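Local coordinates for filamentation induced by cAMP protein Fic (Desulfovibrio alaskensis, PDB 4RGL) that is of undetermined specific function but belongs to the Fic/DOC family of helical proteins, with a C-terminal domain related to helix-turn-helix folds, at residues 111-116 against 183-188; 85-90 against 189-194; 104-109 against 125-130. All coordinates share one frame; numbering follows the deposited sequence.

Interaction 1: residues 111-116 against 183-188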
loop_
_atom_site.group_PDB
_atom_site.type_symbol
_atom_site.label_atom_id
_atom_site.label_comp_id
_atom_site.label_asym_id
_atom_site.label_seq_id
_atom_site.Cartn_x
_atom_site.Cartn_y
_atom_site.Cartn_z
ATOM N N ALA A 111 20.400 -0.438 -5.402
ATOM C CA ALA A 111 19.577 -0.093 -6.568
ATOM C C ALA A 111 18.238 0.559 -6.132
ATOM O O ALA A 111 17.770 1.507 -6.777
ATOM C CB ALA A 111 19.310 -1.338 -7.404
ATOM N N ALA A 112 17.659 0.078 -5.010
ATOM C CA ALA A 112 16.421 0.630 -4.465
ATOM C C ALA A 112 16.640 2.041 -3.928
ATOM O O ALA A 112 15.832 2.937 -4.196
ATOM C CB ALA A 112 15.889 -0.272 -3.361
ATOM N N HIS A 113 17.744 2.250 -3.179
ATOM C CA HIS A 113 18.072 3.561 -2.617
ATOM C C HIS A 113 18.300 4.590 -3.740
ATOM O O HIS A 113 17.886 5.751 -3.606
ATOM C CB HIS A 113 19.304 3.468 -1.716
ATOM C CG HIS A 113 19.657 4.760 -1.057
ATOM N ND1 HIS A 113 20.699 5.542 -1.520
ATOM C CD2 HIS A 113 19.042 5.407 -0.039
ATOM C CE1 HIS A 113 20.710 6.614 -0.747
ATOM N NE2 HIS A 113 19.729 6.575 0.159
ATOM N N GLU A 114 18.903 4.141 -4.876
ATOM C CA GLU A 114 19.111 4.981 -6.053
ATOM C C GLU A 114 17.762 5.484 -6.613
ATOM O O GLU A 114 17.591 6.688 -6.796
ATOM C CB GLU A 114 19.907 4.206 -7.141
ATOM C CG GLU A 114 19.640 4.657 -8.585
ATOM C CD GLU A 114 19.926 6.115 -8.906
ATOM O OE1 GLU A 114 20.683 6.762 -8.147
ATOM O OE2 GLU A 114 19.399 6.605 -9.928
ATOM N N LEU A 115 16.801 4.571 -6.847
ATOM C CA LEU A 115 15.491 4.942 -7.391
ATOM C C LEU A 115 14.743 5.867 -6.452
ATOM O O LEU A 115 14.036 6.767 -6.911
ATOM C CB LEU A 115 14.646 3.696 -7.658
ATOM C CG LEU A 115 15.048 2.869 -8.857
ATOM C CD1 LEU A 115 14.307 1.553 -8.870
ATOM C CD2 LEU A 115 14.799 3.622 -10.141
ATOM N N LEU A 116 14.885 5.642 -5.135
ATOM C CA LEU A 116 14.166 6.393 -4.118
ATOM C C LEU A 116 14.733 7.809 -3.951
ATOM O O LEU A 116 13.974 8.738 -3.681
ATOM C CB LEU A 116 14.231 5.638 -2.773
ATOM C CG LEU A 116 13.442 6.249 -1.607
ATOM C CD1 LEU A 116 11.938 6.067 -1.806
ATOM C CD2 LEU A 116 13.859 5.631 -0.299
ATOM N N HIS A 183 21.457 2.867 10.075
ATOM C CA HIS A 183 21.262 4.064 9.217
ATOM C C HIS A 183 22.352 4.106 8.139
ATOM O O HIS A 183 23.278 4.913 8.229
ATOM C CB HIS A 183 21.277 5.362 10.066
ATOM C CG HIS A 183 19.921 5.939 10.332
ATOM N ND1 HIS A 183 19.008 5.288 11.141
ATOM C CD2 HIS A 183 19.427 7.162 10.014
ATOM C CE1 HIS A 183 17.958 6.093 11.218
ATOM N NE2 HIS A 183 18.166 7.235 10.560
ATOM N N PRO A 184 22.364 3.119 7.208
ATOM C CA PRO A 184 23.526 2.974 6.316
ATOM C C PRO A 184 23.635 4.087 5.273
ATOM O O PRO A 184 24.709 4.298 4.731
ATOM C CB PRO A 184 23.281 1.623 5.640
ATOM C CG PRO A 184 21.822 1.426 5.710
ATOM C CD PRO A 184 21.399 2.017 7.016
ATOM N N PHE A 185 22.528 4.751 4.953
ATOM C CA PHE A 185 22.539 5.762 3.902
ATOM C C PHE A 185 22.549 7.177 4.486
ATOM O O PHE A 185 22.157 7.379 5.640
ATOM C CB PHE A 185 21.337 5.583 2.976
ATOM C CG PHE A 185 21.276 4.226 2.320
ATOM C CD1 PHE A 185 22.107 3.914 1.251
ATOM C CD2 PHE A 185 20.354 3.275 2.737
ATOM C CE1 PHE A 185 22.048 2.660 0.642
ATOM C CE2 PHE A 185 20.284 2.026 2.116
ATOM C CZ PHE A 185 21.135 1.724 1.074
ATOM N N ALA A 186 23.007 8.150 3.693
ATOM C CA ALA A 186 23.029 9.545 4.103
ATOM C C ALA A 186 21.600 10.079 4.329
ATOM O O ALA A 186 21.386 10.903 5.219
ATOM C CB ALA A 186 23.741 10.383 3.057
ATOM N N ASP A 187 20.626 9.606 3.519
ATOM C CA ASP A 187 19.226 10.032 3.635
ATOM C C ASP A 187 18.282 8.888 3.310
ATOM O O ASP A 187 18.661 7.959 2.599
ATOM C CB ASP A 187 18.934 11.230 2.690
ATOM C CG ASP A 187 19.779 12.459 2.954
ATOM O OD1 ASP A 187 20.867 12.571 2.347
ATOM O OD2 ASP A 187 19.307 13.360 3.691
ATOM N N GLY A 188 17.037 8.999 3.778
ATOM C CA GLY A 188 15.972 8.059 3.439
ATOM C C GLY A 188 16.054 6.706 4.121
ATOM O O GLY A 188 15.472 5.733 3.632
#
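His113 NE2 donates a hydrogen bond to the backbone carbonyl oxygen of Asp187, 3.0 Å from NE2 to O. The oxygen lies in the plane of the imidazole, at its edge, and the N-H...O angle is 154°. One face of the same ring rests on Phe185 in an offset stack, the two centroids 3.9 Å apart and the planes only 7° from parallel. Phe185 CD1 sits over the middle of the imidazole, whereas His113 CG lies nearer the rim of the phenyl ring, and His113 CB adds a CH-pi contact over the same phenyl face. With CG anti to the backbone N (chi1 -177°), the imidazole reaches away from its helix and slides past Phe185 in the opposite direction. ND1 is hydrogen-bonded to Gly125 N, so both ring nitrogens are engaged and the ring rotation is fixed. Phe185 and Asp187 belong to the Fic signature, the HPFx(D/E)GNGR motif that begins at His183, and Asp187 OD2 and Gly188 N hydrogen-bond to a bound unknown ligand, probably picked up in crystallisation. Around the contact, Pro184 packs on Val150 and Met154 of helix 150-163, while Leu116 and Ala112 of helix 106-117 lean on Met192 and Trp196 of helix 189-202.

Interaction 2: residues 85-90 against 189-194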
loop_
_atom_site.group_PDB
_atom_site.type_symbol
_atom_site.label_atom_id
_atom_site.label_comp_id
_atom_site.label_asym_id
_atom_site.label_seq_id
_atom_site.Cartn_x
_atom_site.Cartn_y
_atom_site.Cartn_z
ATOM N N ILE A 85 6.788 16.524 -4.162
ATOM C CA ILE A 85 6.139 15.843 -5.282
ATOM C C ILE A 85 7.126 14.830 -5.926
ATOM O O ILE A 85 6.719 13.722 -6.283
ATOM C CB ILE A 85 5.604 16.878 -6.324
ATOM C CG1 ILE A 85 4.591 17.859 -5.658
ATOM C CG2 ILE A 85 4.969 16.169 -7.520
ATOM C CD1 ILE A 85 4.157 19.052 -6.550
ATOM N N GLN A 86 8.436 15.186 -5.988
ATOM C CA GLN A 86 9.445 14.278 -6.533
ATOM C C GLN A 86 9.721 13.124 -5.587
ATOM O O GLN A 86 10.055 12.032 -6.047
ATOM C CB GLN A 86 10.739 15.008 -6.852
ATOM C CG GLN A 86 10.895 15.305 -8.345
ATOM C CD GLN A 86 10.808 14.047 -9.202
ATOM O OE1 GLN A 86 10.044 13.980 -10.170
ATOM N NE2 GLN A 86 11.570 13.024 -8.849
ATOM N N GLU A 87 9.566 13.343 -4.263
ATOM C CA GLU A 87 9.684 12.255 -3.297
ATOM C C GLU A 87 8.641 11.181 -3.597
ATOM O O GLU A 87 8.967 9.995 -3.611
ATOM C CB GLU A 87 9.527 12.770 -1.851
ATOM C CG GLU A 87 10.721 13.563 -1.343
ATOM C CD GLU A 87 10.682 13.891 0.141
ATOM O OE1 GLU A 87 9.794 13.359 0.846
ATOM O OE2 GLU A 87 11.586 14.620 0.609
ATOM N N VAL A 88 7.395 11.613 -3.937
ATOM C CA VAL A 88 6.286 10.708 -4.263
ATOM C C VAL A 88 6.580 9.952 -5.572
ATOM O O VAL A 88 6.428 8.732 -5.622
ATOM C CB VAL A 88 4.937 11.476 -4.356
ATOM C CG1 VAL A 88 3.810 10.553 -4.808
ATOM C CG2 VAL A 88 4.593 12.139 -3.026
ATOM N N ARG A 89 6.983 10.680 -6.631
ATOM C CA ARG A 89 7.292 10.065 -7.920
ATOM C C ARG A 89 8.386 9.002 -7.760
ATOM O O ARG A 89 8.215 7.875 -8.220
ATOM C CB ARG A 89 7.724 11.128 -8.953
ATOM C CG ARG A 89 6.644 12.163 -9.279
ATOM C CD ARG A 89 6.969 12.900 -10.567
ATOM N NE ARG A 89 6.005 13.965 -10.852
ATOM C CZ ARG A 89 6.221 15.252 -10.583
ATOM N NH1 ARG A 89 7.367 15.639 -10.034
ATOM N NH2 ARG A 89 5.296 16.160 -10.870
ATOM N N ASN A 90 9.487 9.348 -7.048
ATOM C CA ASN A 90 10.595 8.413 -6.800
ATOM C C ASN A 90 10.128 7.210 -5.975
ATOM O O ASN A 90 10.472 6.070 -6.303
ATOM C CB ASN A 90 11.759 9.121 -6.085
ATOM C CG ASN A 90 12.556 10.056 -6.969
ATOM O OD1 ASN A 90 12.210 10.312 -8.128
ATOM N ND2 ASN A 90 13.666 10.552 -6.450
ATOM N N ASN A 189 16.726 6.636 5.289
ATOM C CA ASN A 189 16.883 5.367 6.017
ATOM C C ASN A 189 15.543 4.864 6.529
ATOM O O ASN A 189 15.260 3.666 6.444
ATOM C CB ASN A 189 17.869 5.516 7.165
ATOM C CG ASN A 189 19.280 5.750 6.694
ATOM O OD1 ASN A 189 19.950 4.840 6.185
ATOM N ND2 ASN A 189 19.743 6.994 6.791
ATOM N N GLY A 190 14.702 5.783 7.002
ATOM C CA GLY A 190 13.357 5.448 7.459
ATOM C C GLY A 190 12.530 4.797 6.369
ATOM O O GLY A 190 12.055 3.670 6.529
ATOM N N ARG A 191 12.438 5.465 5.220
ATOM C CA ARG A 191 11.699 4.981 4.051
ATOM C C ARG A 191 12.286 3.650 3.514
ATOM O O ARG A 191 11.527 2.789 3.059
ATOM C CB ARG A 191 11.709 6.044 2.954
ATOM C CG ARG A 191 10.874 7.273 3.305
ATOM C CD ARG A 191 11.098 8.400 2.325
ATOM N NE ARG A 191 12.318 9.145 2.620
ATOM C CZ ARG A 191 12.783 10.132 1.863
ATOM N NH1 ARG A 191 12.163 10.461 0.737
ATOM N NH2 ARG A 191 13.891 10.773 2.207
HETATM N N MSE A 192 13.645 3.480 3.582
HETATM C CA MSE A 192 14.315 2.229 3.160
HETATM C C MSE A 192 14.006 1.083 4.125
HETATM O O MSE A 192 13.972 -0.083 3.715
HETATM C CB MSE A 192 15.834 2.426 3.059
HETATM C CG MSE A 192 16.265 3.238 1.847
HETATM SE SE MSE A 192 15.738 2.417 0.167
HETATM C CE MSE A 192 16.781 0.809 0.262
ATOM N N GLY A 193 13.819 1.417 5.399
ATOM C CA GLY A 193 13.459 0.439 6.415
ATOM C C GLY A 193 12.107 -0.184 6.148
ATOM O O GLY A 193 11.989 -1.412 6.054
ATOM N N ARG A 194 11.080 0.673 5.918
ATOM C CA ARG A 194 9.713 0.223 5.629
ATOM C C ARG A 194 9.645 -0.482 4.285
ATOM O O ARG A 194 8.903 -1.462 4.141
ATOM C CB ARG A 194 8.746 1.403 5.654
ATOM C CG ARG A 194 8.721 2.087 6.986
ATOM C CD ARG A 194 7.894 3.326 6.984
ATOM N NE ARG A 194 8.355 4.240 8.018
ATOM C CZ ARG A 194 9.107 5.303 7.777
ATOM N NH1 ARG A 194 9.341 5.685 6.533
ATOM N NH2 ARG A 194 9.543 6.052 8.776
#
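Glu87 and Arg191 meet through a single long salt bridge, with 3.7 Å between Glu87 OE1 and Arg191 NH1. The two side chains cross at about a right angle and their carboxylate and guanidinium planes are 41° apart. Because OE1 stands well out of the guanidinium plane, no N-H is aimed at it, and the attraction is one of charge alone. Glu87 reaches across on an extended chain, whereas Arg191 is bent at chi3 (-81°), which turns its guanidinium out of the line of its aliphatic stem.

Each charged group has a further partner. Asn62 ND2 donates a hydrogen bond to Glu87 OE1, the stronger polar tie of that carboxylate, and Arg191 NH2 hydrogen-bonds to the bound unknown ligand, probably from the crystallisation liquor. Arg191 closes the GNGR portion of the Fic signature. Arg194, second arginine of the extended GNGRxxR signature, forms a salt bridge to Glu60 and a hydrogen bond to Ser56; their SxxxEN sequence matches the (S/T)xxxE(G/N) inhibitory motif known in Fic proteins and probably plays that role here. The backbones of 85-90 and 189-194 come no nearer than 10.5 Å, between Glu87 CA and Arg191 CA. Leu57 of helix 42-59 touches both side chains, while Leu116 and Met117 of helix 106-117 flank Arg191.

Interaction 3: residues 104-109 against 125-130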
loop_
_atom_site.group_PDB
_atom_site.type_symbol
_atom_site.label_atom_id
_atom_site.label_comp_id
_atom_site.label_asym_id
_atom_site.label_seq_id
_atom_site.Cartn_x
_atom_site.Cartn_y
_atom_site.Cartn_z
ATOM N N SER A 104 18.087 -10.018 0.476
ATOM C CA SER A 104 19.406 -10.350 1.018
ATOM C C SER A 104 20.554 -9.857 0.094
ATOM O O SER A 104 21.726 -9.926 0.485
ATOM C CB SER A 104 19.527 -11.852 1.238
ATOM O OG SER A 104 19.336 -12.569 0.029
ATOM N N VAL A 105 20.217 -9.351 -1.116
ATOM C CA VAL A 105 21.236 -8.901 -2.078
ATOM C C VAL A 105 21.595 -7.430 -1.816
ATOM O O VAL A 105 20.743 -6.545 -1.965
ATOM C CB VAL A 105 20.775 -9.110 -3.547
ATOM C CG1 VAL A 105 21.833 -8.604 -4.531
ATOM C CG2 VAL A 105 20.448 -10.574 -3.813
ATOM N N GLU A 106 22.886 -7.165 -1.481
ATOM C CA GLU A 106 23.373 -5.811 -1.188
ATOM C C GLU A 106 23.171 -4.883 -2.391
ATOM O O GLU A 106 22.745 -3.740 -2.221
ATOM C CB GLU A 106 24.856 -5.846 -0.785
ATOM C CG GLU A 106 25.344 -4.553 -0.148
ATOM C CD GLU A 106 26.762 -4.610 0.387
ATOM O OE1 GLU A 106 27.634 -5.193 -0.297
ATOM O OE2 GLU A 106 27.014 -4.017 1.462
ATOM N N GLY A 107 23.433 -5.403 -3.592
ATOM C CA GLY A 107 23.261 -4.652 -4.831
ATOM C C GLY A 107 21.837 -4.203 -5.063
ATOM O O GLY A 107 21.605 -3.084 -5.530
ATOM N N ASP A 108 20.859 -5.067 -4.710
ATOM C CA ASP A 108 19.435 -4.747 -4.850
ATOM C C ASP A 108 19.029 -3.658 -3.861
ATOM O O ASP A 108 18.226 -2.790 -4.202
ATOM C CB ASP A 108 18.575 -6.004 -4.648
ATOM C CG ASP A 108 18.729 -7.046 -5.748
ATOM O OD1 ASP A 108 19.228 -6.687 -6.842
ATOM O OD2 ASP A 108 18.275 -8.187 -5.549
ATOM N N LEU A 109 19.628 -3.673 -2.644
ATOM C CA LEU A 109 19.383 -2.645 -1.628
ATOM C C LEU A 109 19.858 -1.282 -2.124
ATOM O O LEU A 109 19.152 -0.282 -1.951
ATOM C CB LEU A 109 20.102 -3.016 -0.302
ATOM C CG LEU A 109 19.879 -2.055 0.899
ATOM C CD1 LEU A 109 18.456 -2.115 1.390
ATOM C CD2 LEU A 109 20.820 -2.387 2.039
ATOM N N GLY A 125 22.535 5.295 -3.889
ATOM C CA GLY A 125 22.936 3.944 -4.280
ATOM C C GLY A 125 24.269 3.510 -3.700
ATOM O O GLY A 125 24.994 2.721 -4.314
ATOM N N ARG A 126 24.611 4.049 -2.519
ATOM C CA ARG A 126 25.855 3.742 -1.809
ATOM C C ARG A 126 25.725 4.133 -0.359
ATOM O O ARG A 126 24.872 4.962 -0.017
ATOM C CB ARG A 126 27.064 4.466 -2.462
ATOM C CG ARG A 126 26.870 5.972 -2.629
ATOM C CD ARG A 126 28.022 6.603 -3.389
ATOM N NE ARG A 126 27.700 7.962 -3.831
ATOM C CZ ARG A 126 27.110 8.244 -4.993
ATOM N NH1 ARG A 126 26.781 7.266 -5.832
ATOM N NH2 ARG A 126 26.847 9.501 -5.324
ATOM N N TYR A 127 26.550 3.549 0.509
ATOM C CA TYR A 127 26.495 3.872 1.926
ATOM C C TYR A 127 27.156 5.218 2.191
ATOM O O TYR A 127 27.995 5.664 1.399
ATOM C CB TYR A 127 27.151 2.767 2.772
ATOM C CG TYR A 127 26.488 1.413 2.612
ATOM C CD1 TYR A 127 25.099 1.289 2.599
ATOM C CD2 TYR A 127 27.243 0.242 2.602
ATOM C CE1 TYR A 127 24.483 0.043 2.489
ATOM C CE2 TYR A 127 26.638 -1.011 2.502
ATOM C CZ TYR A 127 25.256 -1.107 2.450
ATOM O OH TYR A 127 24.655 -2.340 2.340
ATOM N N ARG A 128 26.722 5.902 3.259
ATOM C CA ARG A 128 27.239 7.219 3.635
ATOM C C ARG A 128 28.748 7.174 3.882
ATOM O O ARG A 128 29.264 6.185 4.418
ATOM C CB ARG A 128 26.518 7.738 4.884
ATOM C CG ARG A 128 26.517 6.749 6.028
ATOM C CD ARG A 128 25.681 7.224 7.170
ATOM N NE ARG A 128 25.505 6.183 8.181
ATOM C CZ ARG A 128 26.321 6.004 9.213
ATOM N NH1 ARG A 128 27.383 6.784 9.370
ATOM N NH2 ARG A 128 26.087 5.040 10.090
ATOM N N SER A 129 29.455 8.233 3.472
ATOM C CA SER A 129 30.896 8.331 3.670
ATOM C C SER A 129 31.210 8.934 5.031
ATOM O O SER A 129 32.346 8.817 5.519
ATOM C CB SER A 129 31.531 9.170 2.565
ATOM O OG SER A 129 30.981 10.476 2.538
ATOM N N GLY A 130 30.205 9.558 5.644
ATOM C CA GLY A 130 30.360 10.203 6.935
ATOM C C GLY A 130 29.300 9.815 7.938
ATOM O O GLY A 130 28.504 8.897 7.697
#
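Leu109 and Glu106, in the first turn of helix 106-117, face Tyr127 in an irregular loop whose backbone comes nearest at Gly125, 7.9 Å from Leu109 CA to Gly125 CA. The gap is spanned by side chains. Tyr127 OH donates a hydrogen bond to Glu106 OE2, with 3.0 Å between the two oxygens, and the carboxylate receives it on the anti lone pair, the one away from its other oxygen. Glu106 CG is anti to the backbone N (chi1 -166°) and the chain runs on extended, which carries OE2 out to the rim of the phenol. There it lies near the ring plane beside CE2, although the carboxylate plane itself is turned 57° from that of the ring. On the other flank of the hydroxyl, Leu109 CD2 comes to 3.8 Å from Tyr127 OH and to 4.4 Å from Tyr127 CE1, again at the ring edge, with the two side chains crossing at about a right angle. Tyr127 thus links the start of helix 106-117 to the HPFx(D/E)GNGR signature loop of the Fic fold: its ring meets that of Phe185 at about 50°, and it also touches Pro184 of the motif. The next residue, Arg128, binds the same region, its backbone pairing with Pro184 and its NE hydrogen-bonded to His183 O. Within the loop, Arg128 NH1 donates to Gly130 O at 2.9 Å, the oxygen lying in the guanidinium plane. The side chains of Tyr127 and Glu106 also touch helix 150-163, at Met154 and Leu158.

From the N terminus, 85-90 on helix 82-95 comes first and waits about a hundred residues for its partner, so interaction 2 closes the widest loop, within which the other two contacts fall. Interaction 3 closes the shortest: the chain enters helix 106-117, leaves it and returns at 125-130 after only 16 residues. Interaction 1 starts farther along that helix, at 111-116, and ends at 183-188; its segments alternate with those of interaction 3, so the two loops cross. These two contacts adjoin, 125-130 and 183-188 lying side by side. Since 183-188 runs straight into 189-194, the Fic signature is tied to helices 82-95 and 106-117 and to the loop that follows the second of them.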